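Local coordinates for protein CpuTA1 (PDB 5K3W) that binds pyridoxal-5'-phosphate and belongs to the class IV aminotransferase family of pyridoxal-phosphate-dependent proteins, at residues Val9-Arg14 with Glu87-Trp93; Ile62-Ala68 with Leu300-Asp305; Gly100-Tyr104 with Phe135-Gly139; Ala4-Thr10 with Gly31-Phe37. All blocks are in the same frame, centred on the assembly; numbering follows the deposited sequence.

Contact 1. Residues Val9-Arg14 with Glu87-Trp93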
loop_
_atom_site.group_PDB
_atom_site.type_symbol
_atom_site.label_atom_id
_atom_site.label_comp_id
_atom_site.label_asym_id
_atom_site.label_seq_id
_atom_site.Cartn_x
_atom_site.Cartn_y
_atom_site.Cartn_z
ATOM N N VAL A 9 14.680 -3.076 -15.193
ATOM C CA VAL A 9 15.121 -4.445 -14.971
ATOM C C VAL A 9 14.198 -5.362 -15.768
ATOM O O VAL A 9 13.024 -5.538 -15.425
ATOM C CB VAL A 9 15.128 -4.797 -13.480
ATOM C CG1 VAL A 9 15.590 -6.243 -13.284
ATOM C CG2 VAL A 9 16.030 -3.819 -12.709
ATOM N N THR A 10 14.714 -5.928 -16.856
ATOM C CA THR A 10 13.891 -6.786 -17.701
ATOM C C THR A 10 13.922 -8.250 -17.285
ATOM O O THR A 10 13.177 -9.053 -17.848
ATOM C CB THR A 10 14.330 -6.680 -19.157
ATOM O OG1 THR A 10 15.696 -7.107 -19.261
ATOM C CG2 THR A 10 14.206 -5.247 -19.644
ATOM N N ALA A 11 14.773 -8.631 -16.337
ATOM C CA ALA A 11 14.806 -9.998 -15.815
ATOM C C ALA A 11 14.833 -9.932 -14.295
ATOM O O ALA A 11 15.796 -10.349 -13.653
ATOM C CB ALA A 11 16.005 -10.776 -16.363
ATOM N N PRO A 12 13.786 -9.382 -13.686
ATOM C CA PRO A 12 13.852 -9.126 -12.238
ATOM C C PRO A 12 13.807 -10.380 -11.383
ATOM O O PRO A 12 14.319 -10.351 -10.256
ATOM C CB PRO A 12 12.632 -8.226 -11.982
ATOM C CG PRO A 12 11.696 -8.496 -13.139
ATOM C CD PRO A 12 12.553 -8.864 -14.313
ATOM N N THR A 13 13.213 -11.476 -11.870
ATOM C CA THR A 13 12.903 -12.622 -11.022
ATOM C C THR A 13 13.275 -13.930 -11.710
ATOM O O THR A 13 13.261 -14.034 -12.935
ATOM C CB THR A 13 11.409 -12.634 -10.627
ATOM O OG1 THR A 13 10.596 -12.542 -11.801
ATOM C CG2 THR A 13 11.089 -11.456 -9.712
ATOM N N ARG A 14 13.634 -14.927 -10.895
ATOM C CA ARG A 14 13.891 -16.298 -11.313
ATOM C C ARG A 14 12.579 -17.024 -11.587
ATOM O O ARG A 14 11.577 -16.789 -10.905
ATOM C CB ARG A 14 14.661 -17.055 -10.235
ATOM C CG ARG A 14 16.064 -16.553 -10.037
ATOM C CD ARG A 14 16.713 -17.180 -8.820
ATOM N NE ARG A 14 17.826 -16.347 -8.377
ATOM C CZ ARG A 14 18.316 -16.345 -7.143
ATOM N NH1 ARG A 14 17.791 -17.150 -6.228
ATOM N NH2 ARG A 14 19.326 -15.537 -6.822
ATOM N N GLU A 87 11.282 -15.253 -6.791
ATOM C CA GLU A 87 12.588 -14.910 -6.252
ATOM C C GLU A 87 13.288 -13.859 -7.114
ATOM O O GLU A 87 13.560 -14.124 -8.295
ATOM C CB GLU A 87 13.407 -16.191 -6.197
ATOM C CG GLU A 87 14.663 -16.166 -5.376
ATOM C CD GLU A 87 15.135 -17.581 -5.049
ATOM O OE1 GLU A 87 16.003 -17.732 -4.164
ATOM O OE2 GLU A 87 14.630 -18.544 -5.672
ATOM N N PRO A 88 13.610 -12.675 -6.582
ATOM C CA PRO A 88 14.408 -11.724 -7.367
ATOM C C PRO A 88 15.774 -12.311 -7.703
ATOM O O PRO A 88 16.429 -12.935 -6.866
ATOM C CB PRO A 88 14.519 -10.493 -6.450
ATOM C CG PRO A 88 14.201 -10.978 -5.094
ATOM C CD PRO A 88 13.293 -12.159 -5.238
ATOM N N ASP A 89 16.182 -12.133 -8.954
ATOM C CA ASP A 89 17.490 -12.595 -9.427
ATOM C C ASP A 89 18.568 -11.702 -8.826
ATOM O O ASP A 89 18.864 -10.625 -9.352
ATOM C CB ASP A 89 17.527 -12.563 -10.952
ATOM C CG ASP A 89 18.699 -13.341 -11.537
ATOM O OD1 ASP A 89 19.782 -13.400 -10.908
ATOM O OD2 ASP A 89 18.524 -13.888 -12.647
ATOM N N ALA A 90 19.157 -12.143 -7.709
ATOM C CA ALA A 90 20.046 -11.270 -6.945
ATOM C C ALA A 90 21.196 -10.746 -7.797
ATOM O O ALA A 90 21.643 -9.611 -7.606
ATOM C CB ALA A 90 20.581 -12.008 -5.712
ATOM N N ALA A 91 21.672 -11.551 -8.751
ATOM C CA ALA A 91 22.818 -11.162 -9.566
ATOM C C ALA A 91 22.451 -10.106 -10.597
ATOM O O ALA A 91 23.313 -9.326 -11.012
ATOM C CB ALA A 91 23.410 -12.390 -10.260
ATOM N N VAL A 92 21.199 -10.086 -11.051
ATOM C CA VAL A 92 20.750 -9.016 -11.935
ATOM C C VAL A 92 20.592 -7.719 -11.151
ATOM O O VAL A 92 21.061 -6.655 -11.574
ATOM C CB VAL A 92 19.436 -9.407 -12.633
ATOM C CG1 VAL A 92 18.912 -8.236 -13.453
ATOM C CG2 VAL A 92 19.648 -10.626 -13.512
ATOM N N TRP A 93 19.935 -7.790 -9.990
ATOM C CA TRP A 93 19.718 -6.586 -9.199
ATOM C C TRP A 93 21.043 -5.984 -8.723
ATOM O O TRP A 93 21.238 -4.759 -8.778
ATOM C CB TRP A 93 18.798 -6.907 -8.023
ATOM C CG TRP A 93 17.376 -7.089 -8.433
ATOM C CD1 TRP A 93 16.731 -8.275 -8.659
ATOM C CD2 TRP A 93 16.410 -6.051 -8.673
ATOM N NE1 TRP A 93 15.426 -8.037 -9.024
ATOM C CE2 TRP A 93 15.201 -6.683 -9.037
ATOM C CE3 TRP A 93 16.451 -4.649 -8.603
ATOM C CZ2 TRP A 93 14.036 -5.959 -9.335
ATOM C CZ3 TRP A 93 15.294 -3.926 -8.897
ATOM C CH2 TRP A 93 14.102 -4.583 -9.264
HETATM O O HOH W 1 11.024 -17.829 -8.077
#
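The indole of W93 forms the apolar centre, where the loop that leaves strand 5-9 passes the N-terminal end of helix 90-108, a helix packed on the six-stranded antiparallel sheet of this class IV aminotransferase. V9 CG2 sits over the six-membered ring of W93 in a CH-pi contact, 4.1 Å from the centroid and 19° off the normal. Beside it V9 CG1 meets V92 CG1 at 3.9 Å, and P12 CB packs on W93 CZ2 at 3.8 Å. V134 of strand 131-138 touches both V9 and W93, so the cluster continues into the sheet.

At the ring edge, W93 NE1 donates to P12 O (2.8 Å). The same carbonyl accepts from D89 N (2.9 Å) and also receives a CA-H...O contact from P88 CA at 3.2 Å, so one buried oxygen ties the loop to the first turn of the helix. D89 is the N-cap of that helix, and its OD1 takes a weak bond from A91 N at 3.4 Å. Further out, R14 N donates to E87 O (2.7 Å), flanking a single backbone bridge between T13 and P88.

The outer edge is charged. R14 extends past D89 and A90, and R14 NH1 forms a salt bridge with E87 OE1 at 2.8 Å. A water closes this end, donating to R14 O (3.1 Å) and accepting from E87 N (2.9 Å).

Contact 2. Residues Ile62-Ala68 with Leu300-Asp305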
loop_
_atom_site.group_PDB
_atom_site.type_symbol
_atom_site.label_atom_id
_atom_site.label_comp_id
_atom_site.label_asym_id
_atom_site.label_seq_id
_atom_site.Cartn_x
_atom_site.Cartn_y
_atom_site.Cartn_z
ATOM N N ILE A 62 27.396 5.881 -0.672
ATOM C CA ILE A 62 28.356 6.798 -0.073
ATOM C C ILE A 62 29.683 6.605 -0.789
ATOM O O ILE A 62 30.215 5.488 -0.838
ATOM C CB ILE A 62 28.486 6.559 1.441
ATOM C CG1 ILE A 62 27.119 6.705 2.119
ATOM C CG2 ILE A 62 29.448 7.554 2.075
ATOM C CD1 ILE A 62 26.530 8.105 1.983
ATOM N N ASP A 63 30.198 7.683 -1.375
ATOM C CA ASP A 63 31.476 7.670 -2.098
ATOM C C ASP A 63 31.508 6.582 -3.171
ATOM O O ASP A 63 32.476 5.829 -3.298
ATOM C CB ASP A 63 32.650 7.510 -1.125
ATOM C CG ASP A 63 34.005 7.821 -1.775
ATOM O OD1 ASP A 63 34.033 8.521 -2.815
ATOM O OD2 ASP A 63 35.047 7.377 -1.240
ATOM N N GLY A 64 30.437 6.501 -3.954
ATOM C CA GLY A 64 30.317 5.484 -4.973
ATOM C C GLY A 64 29.931 4.088 -4.499
ATOM O O GLY A 64 29.637 3.232 -5.341
ATOM N N HIS A 65 29.914 3.809 -3.196
ATOM C CA HIS A 65 29.620 2.434 -2.795
ATOM C C HIS A 65 28.235 2.316 -2.187
ATOM O O HIS A 65 27.930 3.023 -1.222
ATOM C CB HIS A 65 30.652 1.922 -1.786
ATOM C CG HIS A 65 32.056 2.010 -2.271
ATOM N ND1 HIS A 65 32.532 1.230 -3.301
ATOM C CD2 HIS A 65 33.090 2.789 -1.873
ATOM C CE1 HIS A 65 33.803 1.520 -3.514
ATOM N NE2 HIS A 65 34.165 2.460 -2.661
ATOM N N PRO A 66 27.400 1.409 -2.685
ATOM C CA PRO A 66 26.146 1.091 -1.988
ATOM C C PRO A 66 26.427 0.426 -0.646
ATOM O O PRO A 66 27.179 -0.548 -0.560
ATOM C CB PRO A 66 25.444 0.123 -2.952
ATOM C CG PRO A 66 26.211 0.197 -4.235
ATOM C CD PRO A 66 27.600 0.569 -3.873
ATOM N N GLN A 67 25.799 0.934 0.408
ATOM C CA GLN A 67 26.031 0.382 1.735
ATOM C C GLN A 67 25.184 -0.861 1.983
ATOM O O GLN A 67 23.985 -0.889 1.685
ATOM C CB GLN A 67 25.719 1.416 2.811
ATOM C CG GLN A 67 26.599 2.627 2.801
ATOM C CD GLN A 67 26.325 3.514 3.999
ATOM O OE1 GLN A 67 25.173 3.709 4.393
ATOM N NE2 GLN A 67 27.380 4.034 4.601
ATOM N N ALA A 68 25.812 -1.887 2.558
ATOM C CA ALA A 68 25.103 -3.088 2.988
ATOM C C ALA A 68 24.347 -3.733 1.827
ATOM O O ALA A 68 23.248 -4.272 1.999
ATOM C CB ALA A 68 24.154 -2.771 4.152
ATOM N N LEU A 300 28.525 5.209 10.700
ATOM C CA LEU A 300 27.555 4.724 9.725
ATOM C C LEU A 300 27.911 5.176 8.312
ATOM O O LEU A 300 27.730 4.421 7.348
ATOM C CB LEU A 300 26.148 5.195 10.103
ATOM C CG LEU A 300 25.534 4.611 11.373
ATOM C CD1 LEU A 300 24.268 5.378 11.738
ATOM C CD2 LEU A 300 25.231 3.138 11.175
ATOM N N LEU A 301 28.416 6.408 8.165
ATOM C CA LEU A 301 28.748 6.911 6.834
ATOM C C LEU A 301 30.000 6.257 6.259
ATOM O O LEU A 301 30.158 6.210 5.033
ATOM C CB LEU A 301 28.934 8.429 6.869
ATOM C CG LEU A 301 27.653 9.252 6.995
ATOM C CD1 LEU A 301 27.970 10.732 7.168
ATOM C CD2 LEU A 301 26.725 9.027 5.800
ATOM N N ALA A 302 30.888 5.748 7.111
ATOM C CA ALA A 302 32.195 5.267 6.685
ATOM C C ALA A 302 32.325 3.752 6.657
ATOM O O ALA A 302 33.378 3.257 6.246
ATOM C CB ALA A 302 33.279 5.828 7.606
ATOM N N ARG A 303 31.301 3.005 7.090
ATOM C CA ARG A 303 31.466 1.567 7.294
ATOM C C ARG A 303 31.765 0.823 5.994
ATOM O O ARG A 303 32.529 -0.150 5.995
ATOM C CB ARG A 303 30.223 0.985 7.966
ATOM C CG ARG A 303 28.970 0.995 7.115
ATOM C CD ARG A 303 27.762 1.176 7.999
ATOM N NE ARG A 303 26.603 0.416 7.538
ATOM C CZ ARG A 303 25.433 0.959 7.222
ATOM N NH1 ARG A 303 25.256 2.264 7.321
ATOM N NH2 ARG A 303 24.432 0.185 6.830
ATOM N N THR A 304 31.178 1.254 4.881
ATOM C CA THR A 304 31.332 0.509 3.638
ATOM C C THR A 304 32.704 0.708 3.004
ATOM O O THR A 304 33.151 -0.162 2.248
ATOM C CB THR A 304 30.224 0.907 2.657
ATOM O OG1 THR A 304 28.960 0.846 3.329
ATOM C CG2 THR A 304 30.179 -0.033 1.467
ATOM N N ASP A 305 33.377 1.829 3.286
ATOM C CA ASP A 305 34.758 2.002 2.840
ATOM C C ASP A 305 35.659 0.884 3.356
ATOM O O ASP A 305 36.535 0.398 2.630
ATOM C CB ASP A 305 35.291 3.358 3.294
ATOM C CG ASP A 305 34.556 4.519 2.656
ATOM O OD1 ASP A 305 34.290 4.474 1.427
ATOM O OD2 ASP A 305 34.246 5.479 3.391
HETATM O O HOH W 2 31.065 3.922 1.357
HETATM O O HOH W 3 28.283 -2.027 3.950
#
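A two-residue beta hairpin, with a type I' turn from I62 to H65 joining strands 54-62 and 65-66, packs against the kinked C-terminal helix 290-307. Q67 points at the helix in an m, t conformation, and its amide divides two roles: Q67 NE2 donates to L300 O (2.8 Å), while Q67 OE1 accepts from Q274 of strand 274-278. R303, with chi1 near +68°, folds back so that R303 NH1 also reaches L300 O (3.3 Å), and the amide carbon of Q67 lies over one face of its guanidinium.

T304, an m rotamer, faces the hairpin; T304 CG2 rests on H65 CB at 3.8 Å and T304 OG1 stands 3.0 Å from Q67 CG. With both chi angles m, I62 brings CD1 to 3.9 Å from L301 CD2. The side chain of R303 is about 7 Å from the bound pyridoxal-5'-phosphate. One water accepts from A68 N (2.8 Å) and is hydrogen-bonded to T304 OG1 at 3.0 Å.

Contact 3. Residues Gly100-Tyr104 with Phe135-Gly139; sequences GVADY and FVDEG
Residues 100-104 are regular alpha helix, with phi/psi near -63/-43 and Y104 N bonded to G100 O at 2.9 Å. Residues 135-138 are extended, from -131/151 at F135 through -120/141 at V136 and -166/168 at D137 to -66/139 at E138; G139 leaves the strand. The two axes approach to 8.2 Å, their N-to-C directions 45° apart with a signed crossing angle of -45°. The closest CA pair is G100 and V136, 6.1 Å apart. A CB on G100 would lie only 3.1 Å from V136 CG2, so the glycine permits this close approach. V136, a t rotamer, points into the helix and places CG2 3.7 Å from G100 C, 3.8 Å from V101 N and 4.3 Å from V101 CG2.

This is helix-on-sheet packing: helix 90-108 lies across the antiparallel sheet in which strand 131-138 runs between 5-9 and 114-121. F135 points away from the helix and packs on T45 of the second subunit. Y104 (chi1 t, chi2 -83°) points toward the strand and runs along it: Y104 CB lies 3.9 Å from V136 CG1, Y104 CD2 3.7 Å from V136 O, Y104 CE2 3.8 Å from D137 CA, and Y104 OH 3.8 Å from E138 N. D137 OD1 accepts a weak bond from E138 N at 2.6 Å; its salt-bridge partner, R3, lies outside both segments.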
loop_
_atom_site.group_PDB
_atom_site.type_symbol
_atom_site.label_atom_id
_atom_site.label_comp_id
_atom_site.label_asym_id
_atom_site.label_seq_id
_atom_site.Cartn_x
_atom_site.Cartn_y
_atom_site.Cartn_z
ATOM N N GLY A 100 23.980 1.415 -12.310
ATOM C CA GLY A 100 23.310 2.680 -12.076
ATOM C C GLY A 100 24.196 3.671 -11.345
ATOM O O GLY A 100 24.268 4.845 -11.710
ATOM N N VAL A 101 24.884 3.216 -10.301
ATOM C CA VAL A 101 25.815 4.113 -9.628
ATOM C C VAL A 101 26.893 4.554 -10.603
ATOM O O VAL A 101 27.278 5.730 -10.646
ATOM C CB VAL A 101 26.407 3.446 -8.369
ATOM C CG1 VAL A 101 27.577 4.266 -7.840
ATOM C CG2 VAL A 101 25.324 3.314 -7.286
ATOM N N ALA A 102 27.356 3.628 -11.442
ATOM C CA ALA A 102 28.417 3.958 -12.378
ATOM C C ALA A 102 27.939 4.995 -13.381
ATOM O O ALA A 102 28.648 5.972 -13.656
ATOM C CB ALA A 102 28.915 2.685 -13.080
ATOM N N ASP A 103 26.723 4.818 -13.914
ATOM C CA ASP A 103 26.224 5.752 -14.919
ATOM C C ASP A 103 25.932 7.122 -14.319
ATOM O O ASP A 103 26.215 8.154 -14.942
ATOM C CB ASP A 103 24.969 5.207 -15.586
ATOM C CG ASP A 103 24.358 6.208 -16.540
ATOM O OD1 ASP A 103 24.758 6.216 -17.726
ATOM O OD2 ASP A 103 23.494 7.004 -16.096
ATOM N N TYR A 104 25.355 7.156 -13.123
ATOM C CA TYR A 104 25.124 8.438 -12.475
ATOM C C TYR A 104 26.430 9.210 -12.325
ATOM O O TYR A 104 26.492 10.405 -12.624
ATOM C CB TYR A 104 24.458 8.241 -11.114
ATOM C CG TYR A 104 24.073 9.555 -10.487
ATOM C CD1 TYR A 104 25.011 10.302 -9.770
ATOM C CD2 TYR A 104 22.778 10.074 -10.641
ATOM C CE1 TYR A 104 24.679 11.514 -9.208
ATOM C CE2 TYR A 104 22.431 11.293 -10.074
ATOM C CZ TYR A 104 23.388 12.009 -9.358
ATOM O OH TYR A 104 23.072 13.221 -8.794
ATOM N N PHE A 135 16.545 3.170 -9.737
ATOM C CA PHE A 135 17.047 4.496 -10.063
ATOM C C PHE A 135 18.004 4.996 -8.990
ATOM O O PHE A 135 17.923 4.616 -7.819
ATOM C CB PHE A 135 15.910 5.512 -10.316
ATOM C CG PHE A 135 15.006 5.767 -9.141
ATOM C CD1 PHE A 135 15.291 6.783 -8.238
ATOM C CD2 PHE A 135 13.840 5.036 -8.979
ATOM C CE1 PHE A 135 14.434 7.051 -7.175
ATOM C CE2 PHE A 135 12.989 5.290 -7.919
ATOM C CZ PHE A 135 13.286 6.298 -7.014
ATOM N N VAL A 136 18.939 5.828 -9.424
ATOM C CA VAL A 136 19.958 6.430 -8.576
ATOM C C VAL A 136 19.807 7.946 -8.651
ATOM O O VAL A 136 19.539 8.499 -9.721
ATOM C CB VAL A 136 21.374 6.001 -9.026
ATOM C CG1 VAL A 136 22.431 6.710 -8.205
ATOM C CG2 VAL A 136 21.527 4.469 -8.940
ATOM N N ASP A 137 19.982 8.621 -7.525
ATOM C CA ASP A 137 19.822 10.065 -7.535
ATOM C C ASP A 137 20.396 10.623 -6.244
ATOM O O ASP A 137 20.688 9.885 -5.296
ATOM C CB ASP A 137 18.357 10.468 -7.700
ATOM C CG ASP A 137 18.186 11.941 -8.033
ATOM O OD1 ASP A 137 19.198 12.599 -8.363
ATOM O OD2 ASP A 137 17.035 12.437 -7.993
ATOM N N GLU A 138 20.550 11.943 -6.224
ATOM C CA GLU A 138 21.053 12.628 -5.046
ATOM C C GLU A 138 20.057 12.506 -3.902
ATOM O O GLU A 138 18.842 12.587 -4.103
ATOM C CB GLU A 138 21.321 14.096 -5.369
ATOM C CG GLU A 138 22.516 14.659 -4.638
ATOM C CD GLU A 138 23.026 15.953 -5.253
ATOM O OE1 GLU A 138 24.106 16.421 -4.820
ATOM O OE2 GLU A 138 22.355 16.495 -6.167
ATOM N N GLY A 139 20.580 12.287 -2.696
ATOM C CA GLY A 139 19.725 12.120 -1.548
ATOM C C GLY A 139 19.286 13.436 -0.957
ATOM O O GLY A 139 19.854 14.494 -1.227
#

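Contact 4. Residues Ala4-Thr10 with Gly31-Phe37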
loop_
_atom_site.group_PDB
_atom_site.type_symbol
_atom_site.label_atom_id
_atom_site.label_comp_id
_atom_site.label_asym_id
_atom_site.label_seq_id
_atom_site.Cartn_x
_atom_site.Cartn_y
_atom_site.Cartn_z
ATOM N N ALA A 4 19.100 12.160 -12.506
ATOM C CA ALA A 4 18.993 10.800 -11.997
ATOM C C ALA A 4 19.139 9.764 -13.107
ATOM O O ALA A 4 18.819 10.009 -14.271
ATOM C CB ALA A 4 17.650 10.606 -11.288
ATOM N N THR A 5 19.635 8.590 -12.730
ATOM C CA THR A 5 19.746 7.446 -13.618
ATOM C C THR A 5 18.571 6.522 -13.354
ATOM O O THR A 5 18.130 6.385 -12.208
ATOM C CB THR A 5 21.050 6.673 -13.391
ATOM O OG1 THR A 5 22.172 7.482 -13.745
ATOM C CG2 THR A 5 21.073 5.415 -14.236
ATOM N N LEU A 6 18.064 5.901 -14.417
ATOM C CA LEU A 6 17.005 4.910 -14.322
ATOM C C LEU A 6 17.404 3.678 -15.124
ATOM O O LEU A 6 17.861 3.795 -16.268
ATOM C CB LEU A 6 15.656 5.459 -14.845
ATOM C CG LEU A 6 14.529 4.396 -14.896
ATOM C CD1 LEU A 6 14.149 3.879 -13.508
ATOM C CD2 LEU A 6 13.311 4.893 -15.616
ATOM N N LEU A 7 17.212 2.503 -14.532
ATOM C CA LEU A 7 17.428 1.232 -15.207
ATOM C C LEU A 7 16.142 0.432 -15.144
ATOM O O LEU A 7 15.581 0.232 -14.061
ATOM C CB LEU A 7 18.573 0.443 -14.567
ATOM C CG LEU A 7 19.977 1.039 -14.723
ATOM C CD1 LEU A 7 20.801 0.739 -13.505
ATOM C CD2 LEU A 7 20.673 0.497 -15.963
ATOM N N THR A 8 15.658 0.012 -16.307
ATOM C CA THR A 8 14.584 -0.960 -16.382
ATOM C C THR A 8 15.178 -2.339 -16.179
ATOM O O THR A 8 16.094 -2.729 -16.907
ATOM C CB THR A 8 13.897 -0.889 -17.736
ATOM O OG1 THR A 8 13.433 0.438 -17.955
ATOM C CG2 THR A 8 12.721 -1.852 -17.789
ATOM N N VAL A 9 14.680 -3.076 -15.193
ATOM C CA VAL A 9 15.121 -4.445 -14.971
ATOM C C VAL A 9 14.198 -5.362 -15.768
ATOM O O VAL A 9 13.024 -5.538 -15.425
ATOM C CB VAL A 9 15.128 -4.797 -13.480
ATOM C CG1 VAL A 9 15.590 -6.243 -13.284
ATOM C CG2 VAL A 9 16.030 -3.819 -12.709
ATOM N N THR A 10 14.714 -5.928 -16.856
ATOM C CA THR A 10 13.891 -6.786 -17.701
ATOM C C THR A 10 13.922 -8.250 -17.285
ATOM O O THR A 10 13.177 -9.053 -17.848
ATOM C CB THR A 10 14.330 -6.680 -19.157
ATOM O OG1 THR A 10 15.696 -7.107 -19.261
ATOM C CG2 THR A 10 14.206 -5.247 -19.644
ATOM N N GLY A 31 19.970 -8.290 -18.351
ATOM C CA GLY A 31 18.763 -8.248 -17.561
ATOM C C GLY A 31 18.297 -6.857 -17.207
ATOM O O GLY A 31 17.317 -6.721 -16.461
ATOM N N PHE A 32 18.957 -5.822 -17.727
ATOM C CA PHE A 32 18.577 -4.447 -17.450
ATOM C C PHE A 32 19.165 -3.560 -18.538
ATOM O O PHE A 32 20.174 -3.896 -19.158
ATOM C CB PHE A 32 19.060 -4.001 -16.061
ATOM C CG PHE A 32 20.547 -4.129 -15.877
ATOM C CD1 PHE A 32 21.411 -3.162 -16.384
ATOM C CD2 PHE A 32 21.084 -5.233 -15.239
ATOM C CE1 PHE A 32 22.786 -3.288 -16.234
ATOM C CE2 PHE A 32 22.448 -5.374 -15.095
ATOM C CZ PHE A 32 23.304 -4.401 -15.586
ATOM N N VAL A 33 18.530 -2.408 -18.744
ATOM C CA VAL A 33 18.975 -1.419 -19.720
ATOM C C VAL A 33 18.632 -0.035 -19.187
ATOM O O VAL A 33 17.646 0.147 -18.470
ATOM C CB VAL A 33 18.322 -1.634 -21.106
ATOM C CG1 VAL A 33 18.597 -3.040 -21.620
ATOM C CG2 VAL A 33 16.819 -1.394 -21.008
ATOM N N LEU A 34 19.453 0.949 -19.545
ATOM C CA LEU A 34 19.177 2.322 -19.147
ATOM C C LEU A 34 17.881 2.818 -19.782
ATOM O O LEU A 34 17.513 2.415 -20.891
ATOM C CB LEU A 34 20.333 3.231 -19.547
ATOM C CG LEU A 34 21.629 3.026 -18.776
ATOM C CD1 LEU A 34 22.767 3.702 -19.513
ATOM C CD2 LEU A 34 21.511 3.575 -17.361
ATOM N N ALA A 35 17.186 3.698 -19.057
ATOM C CA ALA A 35 15.990 4.373 -19.543
ATOM C C ALA A 35 15.965 5.805 -19.003
ATOM O O ALA A 35 16.695 6.159 -18.074
ATOM C CB ALA A 35 14.719 3.604 -19.142
ATOM N N ASP A 36 15.102 6.633 -19.585
ATOM C CA ASP A 36 15.029 8.050 -19.232
ATOM C C ASP A 36 14.187 8.237 -17.966
ATOM O O ASP A 36 12.953 8.125 -17.992
ATOM C CB ASP A 36 14.477 8.845 -20.416
ATOM C CG ASP A 36 14.225 10.322 -20.088
ATOM O OD1 ASP A 36 14.570 10.765 -18.960
ATOM O OD2 ASP A 36 13.685 11.040 -20.975
ATOM N N PHE A 37 14.861 8.554 -16.861
ATOM C CA PHE A 37 14.200 8.806 -15.589
ATOM C C PHE A 37 13.125 9.883 -15.687
ATOM O O PHE A 37 12.212 9.903 -14.856
ATOM C CB PHE A 37 15.271 9.198 -14.571
ATOM C CG PHE A 37 14.737 9.636 -13.239
ATOM C CD1 PHE A 37 14.577 8.725 -12.204
ATOM C CD2 PHE A 37 14.443 10.962 -13.004
ATOM C CE1 PHE A 37 14.113 9.133 -10.954
ATOM C CE2 PHE A 37 13.965 11.375 -11.768
ATOM C CZ PHE A 37 13.801 10.458 -10.740
HETATM O O HOH W 4 19.139 6.974 -16.902
#
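L6, F37 and L7 lose the most surface here. L6 O accepts from A35 N at 2.9 Å, while a water spans the neighbouring gap, accepting from L6 N (2.9 Å) and donating to A35 O (2.8 Å). The side chain of L6 touches A35 (L6 CD2 to A35 CB, 4.0 Å) and F37 (CB to CB, 3.8 Å), and also packs on I44 of the second subunit.

The F37 ring lies beneath A4, whose CB makes a CH-pi contact 3.5 Å from the centroid and 6° off the normal. Strands 5-9 and 32-35 are an antiparallel pair, with 32-35 outermost in the six-stranded sheet of the chain. T8 and V33 form a hydrogen-bonded pair, T8 N to V33 O at 2.9 Å and V33 N to T8 O at 3.1 Å, between the non-hydrogen-bonded pairs L7/L34 and V9/F32.

On the other sheet face, shared with V9, L7 joins F32 and L34: L7 CD2 reaches L34 CD2 at 3.5 Å and F32 CD1 at 3.8 Å. Here F32 and L34 also touch helix 90-108.

Contacts 1 and 3 use different parts of helix 90-108, their centres about 19 Å apart; contact 4, with edge strand 32-35, touches both. Contacts 1 and 4 share V9 and T10 and are joined by A11 N to G31 O at 3.2 Å. Contact 4 continues into contact 3 through V136 N to T5 O at 3.0 Å and D103 OD2 to T5 OG1 at 2.7 Å. Contact 2 attaches the far edge of this sheet to helix 290-307 and meets contact 3 at G64 O to V101 CG1, 3.4 Å. Its R303 side chain lies about 7 Å from pyridoxal-5'-phosphate, not touching it. Bound 3-aminobenzoic acid is about 6 Å from E138 (contact 3) and about 8 Å from A4 (contact 4).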